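PDB 5BN3: NEQ263 from Nanoarchaeum equitans Kin4-M, which probably binds ATP or ADP as a subunit of the NeqA-NeqB catalytic core of an archaeal ATP synthase. Local coordinates for residues Tyr372-Glu377 against Ser406-Pro411; Asp319-Leu324 against Ile342-Tyr347. All blocks are in the same frame, centred on the assembly; numbering follows the deposited sequence.

Contact 1 packs two helices of the C-terminal domain on each other; contact 2 ties helix 334-356 of that domain to a loop of the nucleotide-binding domain, the one that follows helix 307-311. Their centres lie about 14 Å apart. Contact 2 is wholly buried; leucine, isoleucine and tyrosine carry it, with one bridging water. Contact 1 lies farther out, about 35 Å from the centre of the chain, where the end of helix 394-408 packs on helix 367-384; it is partly buried and pairs an apolar patch with a solvent-side lysine. Helices 334-356 and 367-384 join the two: Phe-375 CE2 of contact 1 lies 3.4 Å from Ser-346 CB of contact 2.

Contact 1. Residues Tyr372-Glu377 against Ser406-Pro411; sequences YLKFAE and SQSGLP
In the helical C-terminal domain of this V/A-type subunit, the last turn of helix 394-408 and the residues after it pack on helix 367-384, with Leu-410 set against Tyr-372 and Phe-375. The two methyls of Leu-410 divide the work. CD2 stands over the centre of the Tyr-372 ring in a CH-pi contact, 4.0 Å from the centroid, while CD1 lies 3.7 Å from Tyr-372 CD1 and also touches Phe-375, 4.1 Å from its CB. A branched leucine suits this place because it can meet both aromatic residues at once. The first bond of the Tyr-372 side chain points away from the other segment; chi1 of -75° puts CG beside the backbone N, and chi2 of -72° turns the ring so that a face meets Leu-410 CD2. Gly-409 leaves the helix with positive phi (102°), a backbone shape that suits glycine, since a CB there would run into the carbonyl oxygen of Ser-408. The small Ser-408 permits close approach: its CA and that of Phe-375 are 5.4 Å apart. Its OG, at the edge of the Phe-375 ring, is hydrogen-bonded to Ile-404 O within its own helix. On the exposed flank the extended Lys-374 chain runs past Ser-408, its CD 3.7 Å from Ser-408 CA, and its ammonium reaches a backbone carbonyl near the helix end: Lys-374 NZ to Gln-407 O, modelled at a doubtfully short 2.4 Å.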
# COMPACT_ATOMS: atom_id res chain seq x y z
N TYR B 372 39.96 -9.85 -4.04
CA TYR B 372 38.58 -10.28 -4.24
C TYR B 372 37.86 -9.36 -5.22
O TYR B 372 37.05 -9.81 -6.02
CB TYR B 372 37.84 -10.31 -2.90
CG TYR B 372 38.21 -11.49 -2.03
CD1 TYR B 372 37.80 -12.77 -2.36
CD2 TYR B 372 38.97 -11.32 -0.89
CE1 TYR B 372 38.14 -13.85 -1.58
CE2 TYR B 372 39.31 -12.40 -0.09
CZ TYR B 372 38.89 -13.66 -0.45
OH TYR B 372 39.23 -14.74 0.33
N LEU B 373 38.18 -8.07 -5.15
CA LEU B 373 37.62 -7.08 -6.06
C LEU B 373 37.93 -7.41 -7.52
O LEU B 373 37.06 -7.31 -8.39
CB LEU B 373 38.16 -5.69 -5.71
CG LEU B 373 37.65 -4.54 -6.59
CD1 LEU B 373 36.14 -4.52 -6.59
CD2 LEU B 373 38.18 -3.20 -6.09
N LYS B 374 39.17 -7.79 -7.77
CA LYS B 374 39.61 -8.16 -9.11
C LYS B 374 38.98 -9.49 -9.54
O LYS B 374 38.63 -9.66 -10.71
CB LYS B 374 41.13 -8.27 -9.16
CG LYS B 374 41.69 -8.52 -10.55
CD LYS B 374 43.17 -8.86 -10.48
CE LYS B 374 43.82 -8.82 -11.85
NZ LYS B 374 45.27 -9.19 -11.78
N PHE B 375 38.84 -10.41 -8.59
CA PHE B 375 38.25 -11.72 -8.85
C PHE B 375 36.83 -11.58 -9.39
O PHE B 375 36.47 -12.21 -10.38
CB PHE B 375 38.25 -12.56 -7.58
CG PHE B 375 37.65 -13.93 -7.75
CD1 PHE B 375 38.39 -14.96 -8.30
CD2 PHE B 375 36.35 -14.19 -7.34
CE1 PHE B 375 37.85 -16.22 -8.46
CE2 PHE B 375 35.80 -15.45 -7.50
CZ PHE B 375 36.55 -16.47 -8.06
N ALA B 376 36.04 -10.75 -8.73
CA ALA B 376 34.66 -10.52 -9.14
C ALA B 376 34.57 -9.89 -10.52
O ALA B 376 33.66 -10.19 -11.29
CB ALA B 376 33.94 -9.66 -8.11
N GLU B 377 35.52 -9.01 -10.83
CA GLU B 377 35.57 -8.38 -12.14
C GLU B 377 35.86 -9.41 -13.23
O GLU B 377 35.23 -9.41 -14.28
CB GLU B 377 36.64 -7.28 -12.17
CG GLU B 377 36.75 -6.56 -13.51
CD GLU B 377 38.05 -5.80 -13.67
OE1 GLU B 377 38.67 -5.44 -12.64
OE2 GLU B 377 38.46 -5.56 -14.83
N SER B 406 44.60 -17.08 -10.01
CA SER B 406 46.00 -16.69 -10.13
C SER B 406 46.14 -15.21 -10.49
O SER B 406 46.93 -14.49 -9.88
CB SER B 406 46.70 -17.55 -11.18
OG SER B 406 46.63 -18.92 -10.84
N GLN B 407 45.37 -14.77 -11.49
CA GLN B 407 45.38 -13.37 -11.91
C GLN B 407 45.01 -12.43 -10.76
O GLN B 407 45.50 -11.31 -10.68
CB GLN B 407 44.41 -13.14 -13.07
CG GLN B 407 44.75 -13.86 -14.36
CD GLN B 407 43.91 -13.39 -15.54
OE1 GLN B 407 43.87 -12.20 -15.85
NE2 GLN B 407 43.23 -14.33 -16.19
N SER B 408 44.13 -12.90 -9.88
CA SER B 408 43.62 -12.08 -8.79
C SER B 408 44.57 -11.99 -7.61
O SER B 408 44.55 -11.01 -6.86
CB SER B 408 42.26 -12.60 -8.33
OG SER B 408 41.31 -12.54 -9.38
N GLY B 409 45.41 -13.01 -7.43
CA GLY B 409 46.33 -13.03 -6.31
C GLY B 409 45.85 -13.95 -5.21
O GLY B 409 46.57 -14.23 -4.25
N LEU B 410 44.62 -14.43 -5.35
CA LEU B 410 44.05 -15.40 -4.43
C LEU B 410 44.70 -16.76 -4.67
O LEU B 410 45.28 -16.99 -5.74
CB LEU B 410 42.53 -15.50 -4.63
CG LEU B 410 41.71 -14.24 -4.36
CD1 LEU B 410 40.22 -14.49 -4.61
CD2 LEU B 410 41.93 -13.77 -2.94
N PRO B 411 44.64 -17.66 -3.68
CA PRO B 411 45.11 -19.04 -3.89
C PRO B 411 44.32 -19.73 -5.00
O PRO B 411 44.92 -20.10 -6.01
CB PRO B 411 44.80 -19.72 -2.56
CG PRO B 411 44.87 -18.62 -1.56
CD PRO B 411 44.34 -17.40 -2.26

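Contact 2. Residues Asp319-Leu324 against Ile342-Tyr347; sequences DLLKSL and ILIKSY
Leu-320 and Leu-321 meet Tyr-347 from two directions. Leu-320 crosses the tyrosine side chain at about a right angle, placing CD1 over one ring face toward the rim and CB 3.9 Å from Tyr-347 CE2; Leu-321 comes to the ring edge with its CG, 4.0 Å from Tyr-347 CD2. Leu-321 CD2 also packs on Ile-344 CG2 at 3.7 Å, the two side chains running side by side but oppositely directed. At the polar end of the ring a water takes the N-H of Leu-320 at 2.9 Å from its N and donates to Tyr-347 OH, a hydroxyl also hydrogen-bonded to Glu-380. Behind the leucines, Asp-319 shapes the loop: its OD1 accepts from Leu-321 N in an Asx turn, nearly along the C-O axis, and from Lys-322 N at 3.0 Å, well above the carboxylate plane. Ser-323 N and OG grip Asp-319 O from opposite faces. Farther out, Arg-412 of the neighbouring alpha chain bonds Leu-321 O and Ser-323 O. Apolar contact thus joins loop to helix, while tyrosine, combining a flat apolar ring with a hydroxyl, lets a water bridge the Leu-320 N-H to that hydroxyl in an otherwise apolar contact of buried residues.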
# COMPACT_ATOMS: atom_id res chain seq x y z
N ASP B 319 22.90 -13.81 -12.45
CA ASP B 319 23.31 -13.42 -11.10
C ASP B 319 23.73 -14.68 -10.34
O ASP B 319 22.89 -15.50 -9.97
CB ASP B 319 22.15 -12.72 -10.38
CG ASP B 319 22.57 -12.07 -9.07
OD1 ASP B 319 23.35 -12.67 -8.30
OD2 ASP B 319 22.10 -10.94 -8.80
N LEU B 320 25.04 -14.83 -10.11
CA LEU B 320 25.59 -16.03 -9.49
C LEU B 320 25.11 -16.25 -8.06
O LEU B 320 25.09 -17.38 -7.58
CB LEU B 320 27.12 -16.00 -9.52
CG LEU B 320 27.82 -16.35 -10.82
CD1 LEU B 320 29.33 -16.27 -10.66
CD2 LEU B 320 27.43 -17.75 -11.27
N LEU B 321 24.73 -15.17 -7.39
CA LEU B 321 24.39 -15.25 -5.97
C LEU B 321 22.88 -15.35 -5.72
O LEU B 321 22.45 -16.00 -4.77
CB LEU B 321 25.02 -14.09 -5.21
CG LEU B 321 26.55 -14.12 -5.24
CD1 LEU B 321 27.16 -12.95 -4.49
CD2 LEU B 321 27.03 -15.42 -4.65
N LYS B 322 22.09 -14.71 -6.57
CA LYS B 322 20.64 -14.82 -6.46
C LYS B 322 20.14 -16.14 -7.03
O LYS B 322 19.06 -16.61 -6.67
CB LYS B 322 19.94 -13.65 -7.17
CG LYS B 322 20.07 -12.32 -6.44
CD LYS B 322 19.28 -11.24 -7.16
CE LYS B 322 19.42 -9.88 -6.47
NZ LYS B 322 18.75 -8.80 -7.25
N SER B 323 20.93 -16.73 -7.92
CA SER B 323 20.58 -18.01 -8.51
C SER B 323 20.82 -19.15 -7.53
O SER B 323 21.61 -19.02 -6.59
CB SER B 323 21.35 -18.25 -9.81
OG SER B 323 21.06 -17.25 -10.76
N LEU B 324 20.13 -20.26 -7.75
CA LEU B 324 20.18 -21.40 -6.84
C LEU B 324 19.74 -22.68 -7.53
O LEU B 324 18.77 -22.68 -8.29
CB LEU B 324 19.28 -21.14 -5.63
CG LEU B 324 19.05 -22.34 -4.70
CD1 LEU B 324 20.34 -22.72 -4.00
CD2 LEU B 324 17.96 -22.05 -3.67
N ILE B 342 34.38 -22.19 -3.64
CA ILE B 342 35.40 -21.16 -3.82
C ILE B 342 34.89 -20.04 -4.74
O ILE B 342 35.19 -18.87 -4.52
CB ILE B 342 36.73 -21.77 -4.34
CG1 ILE B 342 37.90 -21.40 -3.42
CG2 ILE B 342 37.03 -21.35 -5.77
CD1 ILE B 342 38.40 -19.98 -3.59
N LEU B 343 34.11 -20.41 -5.75
CA LEU B 343 33.59 -19.42 -6.70
C LEU B 343 32.56 -18.52 -6.03
O LEU B 343 32.65 -17.30 -6.11
CB LEU B 343 32.97 -20.12 -7.91
CG LEU B 343 32.12 -19.24 -8.84
CD1 LEU B 343 33.00 -18.25 -9.58
CD2 LEU B 343 31.32 -20.09 -9.81
N ILE B 344 31.60 -19.14 -5.36
CA ILE B 344 30.51 -18.41 -4.73
C ILE B 344 31.00 -17.49 -3.61
O ILE B 344 30.64 -16.31 -3.57
CB ILE B 344 29.44 -19.38 -4.17
CG1 ILE B 344 28.73 -20.11 -5.32
CG2 ILE B 344 28.43 -18.63 -3.33
CD1 ILE B 344 28.08 -19.18 -6.32
N LYS B 345 31.81 -18.03 -2.71
CA LYS B 345 32.29 -17.27 -1.56
C LYS B 345 33.22 -16.12 -1.94
O LYS B 345 33.14 -15.04 -1.36
CB LYS B 345 32.97 -18.21 -0.55
CG LYS B 345 32.05 -19.29 0.03
CD LYS B 345 31.64 -18.98 1.47
CE LYS B 345 30.56 -19.93 1.96
NZ LYS B 345 30.98 -21.36 1.95
N SER B 346 34.10 -16.35 -2.91
CA SER B 346 35.04 -15.32 -3.34
C SER B 346 34.37 -14.22 -4.16
O SER B 346 34.74 -13.05 -4.05
CB SER B 346 36.19 -15.94 -4.14
OG SER B 346 36.83 -16.97 -3.41
N TYR B 347 33.39 -14.59 -4.97
CA TYR B 347 32.63 -13.63 -5.76
C TYR B 347 31.83 -12.71 -4.83
O TYR B 347 31.79 -11.50 -5.03
CB TYR B 347 31.69 -14.35 -6.74
CG TYR B 347 30.95 -13.43 -7.69
CD1 TYR B 347 31.63 -12.59 -8.55
CD2 TYR B 347 29.56 -13.43 -7.73
CE1 TYR B 347 30.96 -11.75 -9.42
CE2 TYR B 347 28.88 -12.59 -8.60
CZ TYR B 347 29.58 -11.76 -9.44
OH TYR B 347 28.92 -10.93 -10.31
O HOH W 1 26.74 -12.61 -11.05